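PDB 6ZXU: oxidoreductase, NAD-binding/iron-sulfur cluster-binding protein from Nitratireductor pacificus pht-3B, which probably catalyses cobalamin-dependent reductive dehalogenation of organohalides, aided by two [4Fe-4S] clusters as electron carriers. Local coordinates for residues T172-A177 and G456-G461; L74-E79 and M463-R468. All coordinates share one frame; numbering follows the deposited sequence.

Contact 1: T172-A177 and G456-G461; sequences TDMRCA and GAEIAG
R175 and E458 form a buried salt bridge in which a single carboxylate oxygen takes both bonds. From CB, the arginine chain sets off with CG anti to the backbone N (chi1 -179°), then folds at chi2 and chi3, presenting the guanidinium side-on to the glutamate. R175 CD lies 4.2 Å from E458 OE2, the first atom along the chain to come near it. R175 NE donates to E458 OE2 at 2.9 Å on the syn side of the carboxylate. R175 CZ follows at 3.2 Å from E458 OE2, as the side-on grip requires. R175 NH2 reaches E458 OE2 at 2.6 Å from above the carboxylate plane; both bonds are bent, while the oxygen stays almost in the guanidinium plane. The two flat groups are inclined by 33°. The side chains have to span the gap, because the segment axes stay 12.2 Å apart; their directions are roughly antiparallel, at 151°. Each helix lies against its own four-stranded antiparallel sheet of order 1-2-4-3: T172 and R175 touch V148, whereas I459 touches M426 and I428. Two further contacts accompany the bridge, M174 CE at 3.4 Å from E458 OE2 and I459 CG1 at 4.0 Å from R175 NH2. NE is shared with E178 and NH2 with the L390 carbonyl. With R455 also close by, the two arginines probably help offset the adjacent carboxylates of E178 and E458.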
ATOM      1  N   THR A 172       9.478  -9.302  12.169  1.00 22.08           N
ATOM      2  CA  THR A 172      10.130  -9.493  10.891  1.00 20.00           C
ATOM      3  C   THR A 172       9.865 -10.903  10.318  1.00 19.15           C
ATOM      4  O   THR A 172       9.664 -11.042   9.111  1.00 20.11           O
ATOM      5  CB  THR A 172      11.593  -9.179  11.045  1.00 19.13           C
ATOM      6  OG1 THR A 172      11.753  -7.895  11.689  1.00 18.37           O
ATOM      7  CG2 THR A 172      12.265  -9.182   9.696  1.00 18.17           C
ATOM      8  N   ASP A 173       9.817 -11.923  11.153  1.00 19.73           N
ATOM      9  CA  ASP A 173       9.313 -13.232  10.667  1.00 22.05           C
ATOM     10  C   ASP A 173       7.938 -13.161  10.038  1.00 22.37           C
ATOM     11  O   ASP A 173       7.667 -13.807   9.014  1.00 20.77           O
ATOM     12  CB  ASP A 173       9.332 -14.305  11.778  1.00 23.68           C
ATOM     13  CG  ASP A 173      10.706 -14.910  12.009  1.00 28.01           C
ATOM     14  OD1 ASP A 173      11.654 -14.723  11.174  1.00 28.74           O
ATOM     15  OD2 ASP A 173      10.873 -15.561  13.055  1.00 31.53           O
ATOM     16  N   MET A 174       7.022 -12.457  10.687  1.00 21.10           N
ATOM     17  CA  MET A 174       5.666 -12.277  10.099  1.00 21.13           C
ATOM     18  C   MET A 174       5.714 -11.727   8.671  1.00 18.23           C
ATOM     19  O   MET A 174       5.032 -12.210   7.753  1.00 19.34           O
ATOM     20  CB  MET A 174       4.824 -11.329  11.010  1.00 19.37           C
ATOM     21  CG  MET A 174       3.438 -11.078  10.489  1.00 22.25           C
ATOM     22  SD  MET A 174       2.609  -9.699  11.391  1.00 24.48           S
ATOM     23  CE  MET A 174       3.737  -8.302  11.011  1.00 25.75           C
ATOM     24  N   ARG A 175       6.480 -10.680   8.479  1.00 19.84           N
ATOM     25  CA  ARG A 175       6.625 -10.088   7.161  1.00 19.44           C
ATOM     26  C   ARG A 175       7.277 -11.087   6.202  1.00 19.98           C
ATOM     27  O   ARG A 175       6.891 -11.150   5.069  1.00 19.38           O
ATOM     28  CB  ARG A 175       7.420  -8.789   7.306  1.00 21.12           C
ATOM     29  CG  ARG A 175       7.643  -8.024   6.036  1.00 21.75           C
ATOM     30  CD  ARG A 175       6.400  -7.541   5.344  1.00 25.22           C
ATOM     31  NE  ARG A 175       5.374  -7.055   6.308  1.00 27.38           N
ATOM     32  CZ  ARG A 175       5.429  -5.888   6.952  1.00 28.71           C
ATOM     33  NH1 ARG A 175       6.486  -5.065   6.790  1.00 27.88           N
ATOM     34  NH2 ARG A 175       4.447  -5.539   7.832  1.00 30.23           N
ATOM     35  N   CYS A 176       8.227 -11.914   6.676  1.00 22.16           N
ATOM     36  CA  CYS A 176       8.861 -12.952   5.837  1.00 19.68           C
ATOM     37  C   CYS A 176       7.895 -14.038   5.410  1.00 19.96           C
ATOM     38  O   CYS A 176       7.855 -14.412   4.245  1.00 19.30           O
ATOM     39  CB  CYS A 176      10.047 -13.543   6.529  1.00 21.56           C
ATOM     40  SG  CYS A 176      11.436 -12.423   6.574  1.00 23.50           S
ATOM     41  N   ALA A 177       7.025 -14.459   6.313  1.00 19.98           N
ATOM     42  CA  ALA A 177       6.016 -15.438   5.973  1.00 20.37           C
ATOM     43  C   ALA A 177       5.049 -14.898   4.978  1.00 19.99           C
ATOM     44  O   ALA A 177       4.638 -15.547   4.069  1.00 19.25           O
ATOM     45  CB  ALA A 177       5.304 -15.843   7.224  1.00 19.30           C
ATOM     46  N   GLY A 456      -1.525  -3.062   4.490  1.00 13.63           N
ATOM     47  CA  GLY A 456      -2.308  -2.274   5.461  1.00 17.78           C
ATOM     48  C   GLY A 456      -3.126  -3.144   6.452  1.00 15.72           C
ATOM     49  O   GLY A 456      -3.091  -2.894   7.623  1.00 17.90           O
ATOM     50  N   ALA A 457      -3.848  -4.094   5.920  1.00 16.58           N
ATOM     51  CA  ALA A 457      -4.697  -4.988   6.677  1.00 15.71           C
ATOM     52  C   ALA A 457      -3.906  -5.745   7.689  1.00 17.70           C
ATOM     53  O   ALA A 457      -4.335  -5.895   8.845  1.00 19.36           O
ATOM     54  CB  ALA A 457      -5.475  -5.932   5.804  1.00 15.50           C
ATOM     55  N   GLU A 458      -2.718  -6.192   7.326  1.00 18.41           N
ATOM     56  CA  GLU A 458      -1.794  -6.809   8.279  1.00 19.32           C
ATOM     57  C   GLU A 458      -1.379  -5.920   9.409  1.00 19.90           C
ATOM     58  O   GLU A 458      -1.432  -6.283  10.590  1.00 19.78           O
ATOM     59  CB  GLU A 458      -0.569  -7.331   7.515  1.00 23.33           C
ATOM     60  CG  GLU A 458       0.596  -7.833   8.358  1.00 25.91           C
ATOM     61  CD  GLU A 458       1.816  -8.094   7.432  1.00 31.68           C
ATOM     62  OE1 GLU A 458       1.630  -8.746   6.411  1.00 38.80           O
ATOM     63  OE2 GLU A 458       2.950  -7.720   7.704  1.00 34.77           O
ATOM     64  N   ILE A 459      -0.942  -4.697   9.076  1.00 16.68           N
ATOM     65  CA  ILE A 459      -0.464  -3.745  10.059  1.00 17.64           C
ATOM     66  C   ILE A 459      -1.577  -3.318  11.018  1.00 16.49           C
ATOM     67  O   ILE A 459      -1.410  -3.330  12.246  1.00 15.43           O
ATOM     68  CB  ILE A 459       0.170  -2.479   9.363  1.00 18.83           C
ATOM     69  CG1 ILE A 459       1.484  -2.917   8.650  1.00 18.84           C
ATOM     70  CG2 ILE A 459       0.343  -1.324  10.367  1.00 16.26           C
ATOM     71  CD1 ILE A 459       1.958  -1.867   7.684  1.00 20.23           C
ATOM     72  N   ALA A 460      -2.739  -3.034  10.467  1.00 16.01           N
ATOM     73  CA  ALA A 460      -3.843  -2.591  11.279  1.00 17.26           C
ATOM     74  C   ALA A 460      -4.452  -3.744  12.073  1.00 17.09           C
ATOM     75  O   ALA A 460      -4.976  -3.499  13.134  1.00 18.37           O
ATOM     76  CB  ALA A 460      -4.946  -1.906  10.436  1.00 15.81           C
ATOM     77  N   GLY A 461      -4.413  -4.939  11.554  1.00 15.72           N
ATOM     78  CA  GLY A 461      -4.881  -6.110  12.288  1.00 16.35           C
ATOM     79  C   GLY A 461      -4.063  -6.317  13.521  1.00 17.64           C
ATOM     80  O   GLY A 461      -4.583  -6.557  14.597  1.00 17.87           O
TER

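Contact 2: L74-E79 and M463-R468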
ATOM      1  N   LEU A  74       3.991  -9.232  20.962  1.00 29.78           N
ATOM      2  CA  LEU A  74       4.518 -10.498  20.464  1.00 28.20           C
ATOM      3  C   LEU A  74       3.449 -11.537  20.050  1.00 30.59           C
ATOM      4  O   LEU A  74       3.523 -12.135  18.965  1.00 28.91           O
ATOM      5  CB  LEU A  74       5.469 -11.070  21.513  1.00 29.53           C
ATOM      6  CG  LEU A  74       6.161 -12.344  21.106  1.00 35.52           C
ATOM      7  CD1 LEU A  74       7.080 -12.096  19.907  1.00 33.96           C
ATOM      8  CD2 LEU A  74       6.986 -12.898  22.259  1.00 41.59           C
ATOM      9  N   GLY A  75       2.417 -11.700  20.866  1.00 29.90           N
ATOM     10  CA  GLY A  75       1.361 -12.660  20.597  1.00 28.15           C
ATOM     11  C   GLY A  75       0.593 -12.366  19.344  1.00 26.32           C
ATOM     12  O   GLY A  75       0.179 -13.251  18.599  1.00 29.03           O
ATOM     13  N   ASP A  76       0.484 -11.107  19.039  1.00 27.02           N
ATOM     14  CA  ASP A  76      -0.207 -10.648  17.839  1.00 24.94           C
ATOM     15  C   ASP A  76       0.545 -10.865  16.516  1.00 22.82           C
ATOM     16  O   ASP A  76      -0.022 -11.378  15.568  1.00 25.19           O
ATOM     17  CB  ASP A  76      -0.566  -9.154  18.054  1.00 27.64           C
ATOM     18  CG  ASP A  76      -1.413  -8.946  19.356  1.00 31.06           C
ATOM     19  OD1 ASP A  76      -2.328  -9.858  19.613  1.00 33.07           O
ATOM     20  OD2 ASP A  76      -1.157  -7.964  20.102  1.00 36.44           O
ATOM     21  N   VAL A  77       1.805 -10.522  16.450  1.00 23.86           N
ATOM     22  CA  VAL A  77       2.568 -10.836  15.238  1.00 24.06           C
ATOM     23  C   VAL A  77       2.711 -12.308  15.054  1.00 26.54           C
ATOM     24  O   VAL A  77       2.789 -12.763  13.921  1.00 25.85           O
ATOM     25  CB  VAL A  77       3.919 -10.108  15.140  1.00 22.39           C
ATOM     26  CG1 VAL A  77       3.660  -8.631  14.976  1.00 21.90           C
ATOM     27  CG2 VAL A  77       4.801 -10.308  16.376  1.00 25.14           C
ATOM     28  N   GLU A  78       2.795 -13.053  16.166  1.00 27.17           N
ATOM     29  CA  GLU A  78       2.850 -14.544  16.088  1.00 27.21           C
ATOM     30  C   GLU A  78       1.565 -15.108  15.515  1.00 24.99           C
ATOM     31  O   GLU A  78       1.577 -16.027  14.729  1.00 26.69           O
ATOM     32  CB  GLU A  78       3.128 -15.139  17.444  1.00 30.72           C
ATOM     33  CG  GLU A  78       4.578 -14.943  17.870  1.00 38.98           C
ATOM     34  CD  GLU A  78       4.858 -15.540  19.280  1.00 55.00           C
ATOM     35  OE1 GLU A  78       5.983 -16.140  19.507  1.00 53.83           O
ATOM     36  OE2 GLU A  78       3.921 -15.487  20.151  1.00 56.51           O
ATOM     37  N   GLU A  79       0.436 -14.528  15.856  1.00 23.86           N
ATOM     38  CA  GLU A  79      -0.795 -14.997  15.299  1.00 25.56           C
ATOM     39  C   GLU A  79      -0.904 -14.760  13.815  1.00 24.72           C
ATOM     40  O   GLU A  79      -1.389 -15.602  13.090  1.00 22.04           O
ATOM     41  CB  GLU A  79      -1.976 -14.326  16.018  1.00 30.91           C
ATOM     42  CG  GLU A  79      -3.271 -14.889  15.493  1.00 37.67           C
ATOM     43  CD  GLU A  79      -4.501 -14.127  15.986  1.00 56.93           C
ATOM     44  OE1 GLU A  79      -4.343 -12.927  16.402  1.00 56.30           O
ATOM     45  OE2 GLU A  79      -5.632 -14.740  15.927  1.00 58.85           O
ATOM     46  N   MET A 463      -2.200  -4.009  15.067  1.00 20.06           N
ATOM     47  CA  MET A 463      -2.347  -2.862  15.949  1.00 17.76           C
ATOM     48  C   MET A 463      -3.645  -2.915  16.735  1.00 17.98           C
ATOM     49  O   MET A 463      -3.653  -2.652  17.936  1.00 15.67           O
ATOM     50  CB  MET A 463      -2.229  -1.564  15.171  1.00 17.96           C
ATOM     51  CG  MET A 463      -0.775  -1.306  14.729  1.00 19.88           C
ATOM     52  SD  MET A 463      -0.650   0.122  13.650  1.00 21.87           S
ATOM     53  CE  MET A 463      -0.753   1.461  14.837  1.00 18.91           C
ATOM     54  N   ALA A 464      -4.737  -3.196  16.081  1.00 17.79           N
ATOM     55  CA  ALA A 464      -6.011  -3.353  16.734  1.00 17.58           C
ATOM     56  C   ALA A 464      -5.977  -4.501  17.746  1.00 19.14           C
ATOM     57  O   ALA A 464      -6.535  -4.380  18.841  1.00 18.96           O
ATOM     58  CB  ALA A 464      -7.099  -3.560  15.727  1.00 14.60           C
ATOM     59  N   ALA A 465      -5.291  -5.593  17.425  1.00 18.00           N
ATOM     60  CA  ALA A 465      -5.143  -6.731  18.387  1.00 19.30           C
ATOM     61  C   ALA A 465      -4.396  -6.319  19.606  1.00 22.41           C
ATOM     62  O   ALA A 465      -4.765  -6.700  20.735  1.00 22.98           O
ATOM     63  CB  ALA A 465      -4.454  -7.909  17.752  1.00 22.80           C
ATOM     64  N   HIS A 466      -3.423  -5.417  19.472  1.00 19.86           N
ATOM     65  CA  HIS A 466      -2.714  -4.920  20.614  1.00 20.59           C
ATOM     66  C   HIS A 466      -3.541  -4.033  21.482  1.00 22.64           C
ATOM     67  O   HIS A 466      -3.513  -4.109  22.707  1.00 23.60           O
ATOM     68  CB  HIS A 466      -1.386  -4.212  20.220  1.00 22.00           C
ATOM     69  CG  HIS A 466      -0.497  -3.921  21.389  1.00 24.41           C
ATOM     70  ND1 HIS A 466       0.010  -4.911  22.212  1.00 24.87           N
ATOM     71  CD2 HIS A 466      -0.014  -2.759  21.856  1.00 25.41           C
ATOM     72  CE1 HIS A 466       0.735  -4.358  23.158  1.00 28.66           C
ATOM     73  NE2 HIS A 466       0.735  -3.049  22.969  1.00 28.98           N
ATOM     74  N   CYS A 467      -4.336  -3.192  20.865  1.00 21.84           N
ATOM     75  CA  CYS A 467      -5.304  -2.399  21.629  1.00 24.72           C
ATOM     76  C   CYS A 467      -6.234  -3.311  22.471  1.00 20.37           C
ATOM     77  O   CYS A 467      -6.511  -2.980  23.588  1.00 21.01           O
ATOM     78  CB  CYS A 467      -6.170  -1.502  20.690  1.00 22.03           C
ATOM     79  SG  CYS A 467      -5.239  -0.105  20.029  1.00 27.72           S
ATOM     80  N   ARG A 468      -6.717  -4.382  21.872  1.00 19.52           N
ATOM     81  CA  ARG A 468      -7.643  -5.317  22.553  1.00 20.49           C
ATOM     82  C   ARG A 468      -6.903  -6.013  23.721  1.00 23.47           C
ATOM     83  O   ARG A 468      -7.450  -6.152  24.788  1.00 22.69           O
ATOM     84  CB  ARG A 468      -8.256  -6.256  21.629  1.00 17.27           C
ATOM     85  CG  ARG A 468      -9.163  -5.653  20.595  1.00 18.32           C
ATOM     86  CD  ARG A 468     -10.002  -6.621  19.808  1.00 18.45           C
ATOM     87  NE  ARG A 468      -9.198  -7.613  19.143  1.00 21.60           N
ATOM     88  CZ  ARG A 468      -8.658  -7.513  17.942  1.00 23.12           C
ATOM     89  NH1 ARG A 468      -8.817  -6.426  17.218  1.00 21.97           N
ATOM     90  NH2 ARG A 468      -7.960  -8.520  17.443  1.00 24.25           N
TER
HETATM   91  O   HOH W   1      -4.987  -9.253  21.011  1.00 29.74           O
HETATM   92  O   HOH W   2      -6.247 -10.179  15.441  1.00 26.06           O
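D76 sets its carboxylate against A465 and H466, where the start of helix 74-85 meets the C-terminal end of helix 445-469. D76 OD1 lies 3.4 Å from A465 CB, and D76 CG is 3.6 Å from the same methyl, a close fit consistent with the CA atoms of D76 and A465 being only 6.3 Å apart. D76 OD2 turns to the next residue: it sits 3.5 Å from H466 CA and comes to the edge of the imidazole, nearly in the ring plane, with D76 OD2 3.9 Å from H466 ND1. CG stands anti to the carbonyl carbon, beside the backbone N (chi1 -56°), which carries the carboxylate across to both residues. The H466 amide is near OD2 too, but at an angle too poor for a hydrogen bond. Within the two segments the direct contacts are van der Waals, and a water makes the polar link, donating to D76 OD1 (3.1 Å) and to A465 O (2.6 Å). The strongest hold on the carboxylate is the salt bridge from R469, next along the same helix, to D76 OD1. Replacing D76 with an alanine would probably leave R469 without this charge partner and deprive the bridging water of one of its acceptors. Further out, W163 meets the H466 ring edge-to-face. Around the two helices, L74 and V77 pack on helix 168-190, M463 on helix 376-390, and A464 and C467 on F519 of strand 514-521.

Overall arrangement
Contacts 1 and 2 share helix 445-469, which supplies E458 and I459 to the first and A465 and H466 further along to the second; their centres are 11 Å apart. Helix 74-85 also connects them: M174 CB lies 3.8 Å from V77 O, and F84 of that helix touches both M174 and E458. L390 neighbours both R175, through its carbonyl, and M463 of the 463-468 segment, through its side chain. Contact 1 is the nearer to the cofactor, the side chain of I459 being about 13 Å from the bound cobalamin and about 11 Å from that of cobalamin-binding K515. Contact 2 lies away from these sites.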